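PDB 4ZK3: serpin B3 from Homo sapiens, which probably inhibits proteases by the serpin mechanism and, in its psoriasis-associated form Pso p27, makes a compact structure that forms large aggregates. Local coordinates for residues Y99-A104 with I180-Q185; G184-K189 with E339-A344; L241-L246 with F369-R374. All coordinates share one frame; numbering follows the deposited sequence.

Contact 1. Residues Y99-A104 with I180-Q185; sequences YELKIA and IYFKGQ
Tyr181 holds CG anti to its backbone N (chi1 177°), while Lys102 across from it sets CG between its own N and carbonyl carbon (chi1 60°), and these two choices lay the extended lysine chain obliquely against the tyrosine. The methylene CE of Lys102 comes to 3.8 Å from CD2 of Tyr181, an aliphatic rather than a charged contact. Glu100, also fully extended, reaches the same ring from its edge: OE1 lies near the ring plane, 3.6 Å from CE2 of Tyr181, with carboxylate and ring planes 80° apart. The tyrosine is thus bordered by side chains from two places on the strand opposite.

The other face of the pair is apolar. CD1 of Leu101 packs against CB of Phe182 at 4.0 Å, and Ile103 and Ile180 cross obliquely, CD1 of Ile103 lying 4.1 Å from CD1 of Ile180 and equally near its CB. Gly184 has no side chain here, which allows CB of Tyr99 to settle 3.6 Å from its CA; one face of the Phe182 ring also lies over the Gly184 N. Tyr99 itself turns its ring away from segment 180-185, and its OH bonds to Asp240.

Between the two faces runs a regular antiparallel ladder. Glu100 with Lys183 and Lys102 with Tyr181 are the hydrogen-bonded pairs, each joined by two N-H to O bonds, and CA-H groups such as that of Phe182 (CA 3.2 Å from Glu100 O) fill in at the non-hydrogen-bonded positions.

This pairing belongs to the large central sheet A of the serpin fold. Strand 174-185 is bordered on its far edge by strand 340-351, whose Glu342 shares a hydrogen bond with the Tyr181 hydroxyl, while strand 380-387 packs against Leu101, Ile180 and Phe182.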
loop_
_atom_site.group_PDB
_atom_site.type_symbol
_atom_site.label_atom_id
_atom_site.label_comp_id
_atom_site.label_asym_id
_atom_site.label_seq_id
_atom_site.Cartn_x
_atom_site.Cartn_y
_atom_site.Cartn_z
ATOM N N TYR A 99 -18.989 -3.381 1.872
ATOM C CA TYR A 99 -17.527 -3.433 2.023
ATOM C C TYR A 99 -17.089 -3.178 3.442
ATOM O O TYR A 99 -17.851 -2.629 4.247
ATOM C CB TYR A 99 -16.837 -2.446 1.053
ATOM C CG TYR A 99 -16.956 -0.992 1.434
ATOM C CD1 TYR A 99 -18.001 -0.198 0.950
ATOM C CD2 TYR A 99 -15.981 -0.377 2.264
ATOM C CE1 TYR A 99 -18.079 1.160 1.305
ATOM C CE2 TYR A 99 -16.075 0.960 2.619
ATOM C CZ TYR A 99 -17.117 1.723 2.145
ATOM O OH TYR A 99 -17.164 3.056 2.507
ATOM N N GLU A 100 -15.853 -3.597 3.733
ATOM C CA GLU A 100 -15.150 -3.248 4.926
ATOM C C GLU A 100 -13.795 -2.632 4.562
ATOM O O GLU A 100 -13.053 -3.201 3.730
ATOM C CB GLU A 100 -14.872 -4.505 5.713
ATOM C CG GLU A 100 -14.266 -4.192 7.053
ATOM C CD GLU A 100 -14.032 -5.405 7.874
ATOM O OE1 GLU A 100 -14.007 -6.515 7.310
ATOM O OE2 GLU A 100 -13.854 -5.225 9.091
ATOM N N LEU A 101 -13.488 -1.487 5.174
ATOM C CA LEU A 101 -12.191 -0.860 5.127
ATOM C C LEU A 101 -11.734 -0.593 6.563
ATOM O O LEU A 101 -12.476 -0.004 7.350
ATOM C CB LEU A 101 -12.277 0.447 4.332
ATOM C CG LEU A 101 -10.923 1.125 4.278
ATOM C CD1 LEU A 101 -9.794 0.292 3.604
ATOM C CD2 LEU A 101 -11.054 2.443 3.587
ATOM N N LYS A 102 -10.533 -1.014 6.927
ATOM C CA LYS A 102 -10.074 -0.758 8.234
ATOM C C LYS A 102 -8.578 -0.648 8.260
ATOM O O LYS A 102 -7.870 -1.251 7.455
ATOM C CB LYS A 102 -10.562 -1.763 9.245
ATOM C CG LYS A 102 -10.172 -3.162 9.020
ATOM C CD LYS A 102 -10.658 -4.127 10.087
ATOM C CE LYS A 102 -10.436 -5.534 9.585
ATOM N NZ LYS A 102 -10.401 -6.589 10.663
ATOM N N ILE A 103 -8.105 0.179 9.176
ATOM C CA ILE A 103 -6.684 0.422 9.327
ATOM C C ILE A 103 -6.383 0.576 10.779
ATOM O O ILE A 103 -7.111 1.279 11.482
ATOM C CB ILE A 103 -6.289 1.632 8.482
ATOM C CG1 ILE A 103 -4.762 1.787 8.398
ATOM C CG2 ILE A 103 -6.960 2.887 8.987
ATOM C CD1 ILE A 103 -4.378 2.608 7.222
ATOM N N ALA A 104 -5.267 0.019 11.218
ATOM C CA ALA A 104 -4.852 0.173 12.600
ATOM C C ALA A 104 -3.337 0.348 12.686
ATOM O O ALA A 104 -2.573 -0.214 11.864
ATOM C CB ALA A 104 -5.240 -1.077 13.356
ATOM N N ILE A 180 -3.613 -2.644 7.246
ATOM C CA ILE A 180 -4.731 -2.130 6.451
ATOM C C ILE A 180 -5.431 -3.295 5.744
ATOM O O ILE A 180 -4.767 -4.275 5.296
ATOM C CB ILE A 180 -4.249 -1.078 5.418
ATOM C CG1 ILE A 180 -5.414 -0.489 4.646
ATOM C CG2 ILE A 180 -3.262 -1.698 4.389
ATOM C CD1 ILE A 180 -5.050 0.688 3.714
ATOM N N TYR A 181 -6.780 -3.238 5.699
ATOM C CA TYR A 181 -7.592 -4.334 5.199
ATOM C C TYR A 181 -8.831 -3.797 4.487
ATOM O O TYR A 181 -9.503 -2.892 4.994
ATOM C CB TYR A 181 -8.024 -5.294 6.328
ATOM C CG TYR A 181 -8.917 -6.381 5.818
ATOM C CD1 TYR A 181 -8.367 -7.491 5.225
ATOM C CD2 TYR A 181 -10.339 -6.275 5.874
ATOM C CE1 TYR A 181 -9.150 -8.497 4.700
ATOM C CE2 TYR A 181 -11.138 -7.292 5.333
ATOM C CZ TYR A 181 -10.544 -8.404 4.766
ATOM O OH TYR A 181 -11.269 -9.459 4.212
ATOM N N PHE A 182 -9.096 -4.326 3.294
ATOM C CA PHE A 182 -10.212 -3.941 2.486
ATOM C C PHE A 182 -10.860 -5.212 1.901
ATOM O O PHE A 182 -10.158 -6.067 1.374
ATOM C CB PHE A 182 -9.748 -3.061 1.352
ATOM C CG PHE A 182 -10.790 -2.860 0.310
ATOM C CD1 PHE A 182 -11.945 -2.134 0.615
ATOM C CD2 PHE A 182 -10.655 -3.436 -0.947
ATOM C CE1 PHE A 182 -12.947 -1.964 -0.363
ATOM C CE2 PHE A 182 -11.617 -3.268 -1.902
ATOM C CZ PHE A 182 -12.760 -2.530 -1.628
ATOM N N LYS A 183 -12.178 -5.355 1.999
ATOM C CA LYS A 183 -12.873 -6.346 1.193
ATOM C C LYS A 183 -14.162 -5.740 0.700
ATOM O O LYS A 183 -14.887 -5.191 1.470
ATOM C CB LYS A 183 -13.174 -7.621 1.976
ATOM C CG LYS A 183 -13.729 -8.761 1.093
ATOM C CD LYS A 183 -14.133 -9.985 1.944
ATOM C CE LYS A 183 -14.919 -10.998 1.118
ATOM N NZ LYS A 183 -14.501 -12.376 1.536
ATOM N N GLY A 184 -14.405 -5.723 -0.592
ATOM C CA GLY A 184 -15.615 -5.066 -1.091
ATOM C C GLY A 184 -16.200 -5.783 -2.280
ATOM O O GLY A 184 -15.461 -6.415 -3.055
ATOM N N GLN A 185 -17.503 -5.684 -2.417
ATOM C CA GLN A 185 -18.229 -6.145 -3.600
ATOM C C GLN A 185 -18.118 -5.145 -4.768
ATOM O O GLN A 185 -18.235 -3.953 -4.541
ATOM C CB GLN A 185 -19.714 -6.288 -3.261
ATOM C CG GLN A 185 -20.068 -7.317 -2.167
ATOM C CD GLN A 185 -21.534 -7.221 -1.720
ATOM O OE1 GLN A 185 -22.427 -6.889 -2.498
ATOM N NE2 GLN A 185 -21.769 -7.470 -0.465
#

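Contact 2. Residues G184-K189 with E339-A344; sequences GQWEKK and EGAEAA
In the breach, the top of serpin sheet A where the reactive-centre loop enters, Trp186 lays its indole against the backbone of Gly340 just as strand 174-185 ends and strand 340-351 begins. CA of Gly340 sits over the five-membered ring, 3.4 Å from its centroid and 20° off the ring normal, a CH-pi contact. A side chain at Gly340 would run into Gly184 O and Gln185 CA, so the bare CA is what lets the strands pair this closely beside the indole. CZ2 of Trp186 reaches on to CB of Ala341 at 4.5 Å, and NE1 bonds to the carbonyl of Thr337, which fixes the rotation of the indole; the rings of Tyr236 and Phe190 also meet it.

Backbone bonds join the strands themselves. Gly184 and Ala341 form an antiparallel hydrogen-bonded pair, with Gly184 N 2.9 Å from Ala341 O and a return bond from Ala341 N. One step on, Gln185 and Gly340 make a non-hydrogen-bonded pair, and then Trp186 N reaches Glu339 O at 3.0 Å, tilted out of the carbonyl plane, where the first chain leaves the sheet and the second enters it.

At the exposed end, Lys189 extends its chain across Glu339. Its CE lies 3.6 Å from Glu339 O and its NZ 3.7 Å from Glu339 CG, yet NZ stays 5.3 Å from OE2 of Glu339, so opposite charges are near without forming a salt bridge.

Strand 340-351, lying antiparallel between strands 174-185 and 325-336, occupies the place of an inserted reactive-centre loop, consistent with the relaxed, six-stranded sheet A of cleaved serpins.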
loop_
_atom_site.group_PDB
_atom_site.type_symbol
_atom_site.label_atom_id
_atom_site.label_comp_id
_atom_site.label_asym_id
_atom_site.label_seq_id
_atom_site.Cartn_x
_atom_site.Cartn_y
_atom_site.Cartn_z
ATOM N N GLY A 184 -14.405 -5.723 -0.592
ATOM C CA GLY A 184 -15.615 -5.066 -1.091
ATOM C C GLY A 184 -16.200 -5.783 -2.280
ATOM O O GLY A 184 -15.461 -6.415 -3.055
ATOM N N GLN A 185 -17.503 -5.684 -2.417
ATOM C CA GLN A 185 -18.229 -6.145 -3.600
ATOM C C GLN A 185 -18.118 -5.145 -4.768
ATOM O O GLN A 185 -18.235 -3.953 -4.541
ATOM C CB GLN A 185 -19.714 -6.288 -3.261
ATOM C CG GLN A 185 -20.068 -7.317 -2.167
ATOM C CD GLN A 185 -21.534 -7.221 -1.720
ATOM O OE1 GLN A 185 -22.427 -6.889 -2.498
ATOM N NE2 GLN A 185 -21.769 -7.470 -0.465
ATOM N N TRP A 186 -17.957 -5.656 -6.005
ATOM C CA TRP A 186 -18.073 -4.848 -7.207
ATOM C C TRP A 186 -19.435 -4.292 -7.194
ATOM O O TRP A 186 -20.350 -4.954 -6.735
ATOM C CB TRP A 186 -17.922 -5.694 -8.474
ATOM C CG TRP A 186 -16.609 -6.275 -8.684
ATOM C CD1 TRP A 186 -16.343 -7.609 -8.829
ATOM C CD2 TRP A 186 -15.320 -5.614 -8.719
ATOM N NE1 TRP A 186 -14.997 -7.825 -8.974
ATOM C CE2 TRP A 186 -14.340 -6.624 -8.930
ATOM C CE3 TRP A 186 -14.894 -4.278 -8.579
ATOM C CZ2 TRP A 186 -12.964 -6.337 -9.007
ATOM C CZ3 TRP A 186 -13.568 -3.998 -8.662
ATOM C CH2 TRP A 186 -12.599 -5.014 -8.872
ATOM N N GLU A 187 -19.588 -3.082 -7.689
ATOM C CA GLU A 187 -20.896 -2.548 -7.901
ATOM C C GLU A 187 -21.720 -3.403 -8.911
ATOM O O GLU A 187 -22.914 -3.663 -8.659
ATOM C CB GLU A 187 -20.799 -1.107 -8.377
ATOM C CG GLU A 187 -22.137 -0.533 -8.894
ATOM C CD GLU A 187 -22.004 0.922 -9.255
ATOM O OE1 GLU A 187 -21.317 1.243 -10.218
ATOM O OE2 GLU A 187 -22.525 1.750 -8.511
ATOM N N LYS A 188 -21.078 -3.760 -10.033
ATOM C CA LYS A 188 -21.574 -4.719 -11.014
ATOM C C LYS A 188 -20.744 -5.988 -11.006
ATOM O O LYS A 188 -19.614 -6.053 -11.572
ATOM C CB LYS A 188 -21.522 -4.110 -12.382
ATOM C CG LYS A 188 -22.510 -2.956 -12.539
ATOM C CD LYS A 188 -22.271 -2.098 -13.784
ATOM C CE LYS A 188 -22.879 -0.688 -13.671
ATOM N NZ LYS A 188 -22.351 0.263 -14.713
ATOM N N LYS A 189 -21.264 -7.001 -10.342
ATOM C CA LYS A 189 -20.568 -8.265 -10.224
ATOM C C LYS A 189 -20.373 -8.964 -11.565
ATOM O O LYS A 189 -21.027 -8.661 -12.523
ATOM C CB LYS A 189 -21.278 -9.154 -9.258
ATOM C CG LYS A 189 -21.196 -8.625 -7.852
ATOM C CD LYS A 189 -21.722 -9.613 -6.838
ATOM C CE LYS A 189 -21.630 -9.014 -5.446
ATOM N NZ LYS A 189 -21.659 -10.127 -4.470
ATOM N N GLU A 339 -17.067 -11.687 -7.397
ATOM C CA GLU A 339 -17.855 -10.940 -6.384
ATOM C C GLU A 339 -17.296 -9.556 -6.038
ATOM O O GLU A 339 -18.076 -8.618 -5.789
ATOM C CB GLU A 339 -18.033 -11.742 -5.067
ATOM C CG GLU A 339 -19.174 -12.806 -5.150
ATOM C CD GLU A 339 -18.837 -13.973 -6.102
ATOM O OE1 GLU A 339 -17.637 -14.384 -6.138
ATOM O OE2 GLU A 339 -19.745 -14.464 -6.820
ATOM N N GLY A 340 -15.969 -9.479 -6.025
ATOM C CA GLY A 340 -15.219 -8.269 -5.738
ATOM C C GLY A 340 -13.753 -8.470 -5.461
ATOM O O GLY A 340 -13.023 -9.206 -6.169
ATOM N N ALA A 341 -13.237 -7.741 -4.484
ATOM C CA ALA A 341 -11.810 -7.860 -4.215
ATOM C C ALA A 341 -11.556 -7.787 -2.734
ATOM O O ALA A 341 -12.375 -7.291 -1.994
ATOM C CB ALA A 341 -11.044 -6.789 -4.988
ATOM N N GLU A 342 -10.428 -8.323 -2.321
ATOM C CA GLU A 342 -10.000 -8.323 -0.955
ATOM C C GLU A 342 -8.566 -7.965 -0.991
ATOM O O GLU A 342 -7.788 -8.578 -1.769
ATOM C CB GLU A 342 -10.155 -9.736 -0.340
ATOM C CG GLU A 342 -9.708 -9.857 1.115
ATOM C CD GLU A 342 -9.982 -11.274 1.695
ATOM O OE1 GLU A 342 -10.091 -12.260 0.905
ATOM O OE2 GLU A 342 -10.043 -11.392 2.945
ATOM N N ALA A 343 -8.188 -6.956 -0.191
ATOM C CA ALA A 343 -6.834 -6.500 -0.207
ATOM C C ALA A 343 -6.366 -6.210 1.204
ATOM O O ALA A 343 -7.167 -5.646 1.978
ATOM C CB ALA A 343 -6.684 -5.262 -1.087
ATOM N N ALA A 344 -5.096 -6.532 1.482
ATOM C CA ALA A 344 -4.502 -6.347 2.801
ATOM C C ALA A 344 -3.076 -6.054 2.745
ATOM O O ALA A 344 -2.390 -6.488 1.841
ATOM C CB ALA A 344 -4.708 -7.594 3.667
#

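Contact 3. Residues L241-L246 with F369-R374; sequences LSMIVL and FLFFIR
From Ser242-Arg374 to Leu246-Leu370 the two strands run antiparallel at 164°, their axes 4.6 Å apart, with six backbone bonds in three hydrogen-bonded pairs. They are central neighbours in sheet B of the serpin fold, each flanked by a further strand: 229-235 beside 241-246, and 380-387 beside 369-374.

Phe372 and Ile244 dominate one face. With CG of Phe372 between its N and carbonyl carbon (chi1 64°), the ring lies alongside the isoleucine, and CB of Ile244 sits over its face, 3.6 Å from the centroid, a CH-pi contact. Leu246 approaches the same ring at its edge, CD1 lying 4.0 Å from CE2 of Phe372.

On the other face Met243 bends at its last torsion to put CE between two neighbours, 3.9 Å from CD2 of Phe371 and equally close to CG1 of Ile373. Its sulfur makes an oblique Met-aromatic contact with the Phe371 ring. Val245 adds CG1 against CD1 of Phe369, so this side is apolar, unlike the other, which also carries Ser242 and Arg374.

The one charged group in the pair, the Arg374 guanidinium, is buried; Thr270 and Asn376 satisfy NH1 and NE, and CD1 of Ile244 covers one of its faces, 3.9 Å from Arg374 NH2.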
loop_
_atom_site.group_PDB
_atom_site.type_symbol
_atom_site.label_atom_id
_atom_site.label_comp_id
_atom_site.label_asym_id
_atom_site.label_seq_id
_atom_site.Cartn_x
_atom_site.Cartn_y
_atom_site.Cartn_z
ATOM N N LEU A 241 -15.218 3.546 -2.939
ATOM C CA LEU A 241 -13.949 3.087 -3.423
ATOM C C LEU A 241 -14.068 2.567 -4.856
ATOM O O LEU A 241 -15.140 2.172 -5.302
ATOM C CB LEU A 241 -13.433 1.994 -2.504
ATOM C CG LEU A 241 -12.997 2.468 -1.114
ATOM C CD1 LEU A 241 -13.966 1.974 -0.071
ATOM C CD2 LEU A 241 -11.592 1.957 -0.787
ATOM N N SER A 242 -12.967 2.635 -5.588
ATOM C CA SER A 242 -12.911 2.068 -6.936
ATOM C C SER A 242 -11.567 1.403 -7.189
ATOM O O SER A 242 -10.578 1.722 -6.570
ATOM C CB SER A 242 -13.048 3.163 -7.962
ATOM O OG SER A 242 -14.319 3.688 -8.009
ATOM N N MET A 243 -11.533 0.521 -8.172
ATOM C CA MET A 243 -10.289 -0.055 -8.645
ATOM C C MET A 243 -10.100 0.599 -10.001
ATOM O O MET A 243 -11.005 0.560 -10.827
ATOM C CB MET A 243 -10.340 -1.569 -8.825
ATOM C CG MET A 243 -9.057 -2.129 -9.471
ATOM S SD MET A 243 -8.829 -3.916 -9.495
ATOM C CE MET A 243 -8.387 -4.318 -7.809
ATOM N N ILE A 244 -8.953 1.206 -10.189
ATOM C CA ILE A 244 -8.604 1.848 -11.493
ATOM C C ILE A 244 -7.609 0.936 -12.160
ATOM O O ILE A 244 -6.674 0.466 -11.487
ATOM C CB ILE A 244 -7.898 3.183 -11.269
ATOM C CG1 ILE A 244 -8.791 4.104 -10.480
ATOM C CG2 ILE A 244 -7.425 3.812 -12.596
ATOM C CD1 ILE A 244 -10.168 4.227 -11.003
ATOM N N VAL A 245 -7.763 0.710 -13.457
ATOM C CA VAL A 245 -6.845 -0.175 -14.199
ATOM C C VAL A 245 -6.300 0.584 -15.423
ATOM O O VAL A 245 -7.053 1.289 -16.092
ATOM C CB VAL A 245 -7.562 -1.462 -14.684
ATOM C CG1 VAL A 245 -6.652 -2.329 -15.539
ATOM C CG2 VAL A 245 -8.095 -2.285 -13.537
ATOM N N LEU A 246 -5.006 0.446 -15.658
ATOM C CA LEU A 246 -4.317 1.027 -16.805
ATOM C C LEU A 246 -3.714 -0.077 -17.633
ATOM O O LEU A 246 -2.808 -0.810 -17.168
ATOM C CB LEU A 246 -3.261 2.009 -16.331
ATOM C CG LEU A 246 -3.805 3.246 -15.612
ATOM C CD1 LEU A 246 -3.672 3.073 -14.122
ATOM C CD2 LEU A 246 -3.114 4.540 -16.047
ATOM N N PHE A 369 -0.781 -5.287 -16.821
ATOM C CA PHE A 369 -1.478 -4.041 -16.540
ATOM C C PHE A 369 -1.133 -3.490 -15.155
ATOM O O PHE A 369 -0.645 -4.247 -14.313
ATOM C CB PHE A 369 -2.992 -4.214 -16.701
ATOM C CG PHE A 369 -3.599 -5.267 -15.768
ATOM C CD1 PHE A 369 -4.010 -4.935 -14.466
ATOM C CD2 PHE A 369 -3.771 -6.580 -16.203
ATOM C CE1 PHE A 369 -4.575 -5.880 -13.627
ATOM C CE2 PHE A 369 -4.363 -7.542 -15.373
ATOM C CZ PHE A 369 -4.752 -7.205 -14.075
ATOM N N LEU A 370 -1.380 -2.167 -14.951
ATOM C CA LEU A 370 -1.306 -1.524 -13.640
ATOM C C LEU A 370 -2.682 -1.361 -13.002
ATOM O O LEU A 370 -3.685 -1.261 -13.687
ATOM C CB LEU A 370 -0.611 -0.186 -13.723
ATOM C CG LEU A 370 0.726 -0.218 -14.463
ATOM C CD1 LEU A 370 1.114 1.201 -14.929
ATOM C CD2 LEU A 370 1.847 -0.827 -13.644
ATOM N N PHE A 371 -2.775 -1.450 -11.682
ATOM C CA PHE A 371 -4.076 -1.302 -11.098
ATOM C C PHE A 371 -3.874 -0.698 -9.728
ATOM O O PHE A 371 -2.775 -0.824 -9.105
ATOM C CB PHE A 371 -4.831 -2.649 -11.083
ATOM C CG PHE A 371 -4.174 -3.700 -10.202
ATOM C CD1 PHE A 371 -3.102 -4.463 -10.675
ATOM C CD2 PHE A 371 -4.622 -3.938 -8.908
ATOM C CE1 PHE A 371 -2.451 -5.409 -9.883
ATOM C CE2 PHE A 371 -3.955 -4.882 -8.086
ATOM C CZ PHE A 371 -2.854 -5.604 -8.585
ATOM N N PHE A 372 -4.919 -0.068 -9.224
ATOM C CA PHE A 372 -4.894 0.437 -7.856
ATOM C C PHE A 372 -6.278 0.591 -7.303
ATOM O O PHE A 372 -7.257 0.631 -8.065
ATOM C CB PHE A 372 -4.075 1.724 -7.737
ATOM C CG PHE A 372 -4.622 2.895 -8.485
ATOM C CD1 PHE A 372 -5.537 3.747 -7.892
ATOM C CD2 PHE A 372 -4.158 3.191 -9.772
ATOM C CE1 PHE A 372 -5.989 4.860 -8.585
ATOM C CE2 PHE A 372 -4.618 4.289 -10.483
ATOM C CZ PHE A 372 -5.523 5.156 -9.877
ATOM N N ILE A 373 -6.335 0.615 -5.965
ATOM C CA ILE A 373 -7.568 0.775 -5.241
ATOM C C ILE A 373 -7.520 2.142 -4.571
ATOM O O ILE A 373 -6.628 2.433 -3.777
ATOM C CB ILE A 373 -7.812 -0.355 -4.236
ATOM C CG1 ILE A 373 -8.000 -1.701 -4.970
ATOM C CG2 ILE A 373 -9.037 -0.052 -3.362
ATOM C CD1 ILE A 373 -7.865 -2.906 -4.067
ATOM N N ARG A 374 -8.525 2.946 -4.865
ATOM C CA ARG A 374 -8.634 4.318 -4.450
ATOM C C ARG A 374 -9.866 4.549 -3.587
ATOM O O ARG A 374 -10.960 4.092 -3.928
ATOM C CB ARG A 374 -8.757 5.183 -5.698
ATOM C CG ARG A 374 -8.781 6.696 -5.436
ATOM C CD ARG A 374 -8.864 7.459 -6.784
ATOM N NE ARG A 374 -10.180 7.269 -7.428
ATOM C CZ ARG A 374 -10.446 7.476 -8.732
ATOM N NH1 ARG A 374 -9.513 7.911 -9.586
ATOM N NH2 ARG A 374 -11.686 7.271 -9.182
#

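How the contacts relate
Contacts 1 and 2 share strand 174-185 and join it to its two neighbours in sheet A, whereas contact 3 lies in sheet B, packed against them. Contact 3 is buried throughout and almost wholly hydrocarbon and aromatic. Contact 1 is divided between an apolar inner face and a polar one bearing lysine and glutamate, and contact 2, only partly buried, relies mostly on backbone and one indole. The sheets meet where Leu241 CD1 lies 3.6 Å from Tyr99 CE2 and where Met243 SD lies 4.0 Å from Trp186 CH2. Ala343 and Phe182 both pack on Ile373 CD1, so sheet B backs strands 340-351 and 174-185 alike.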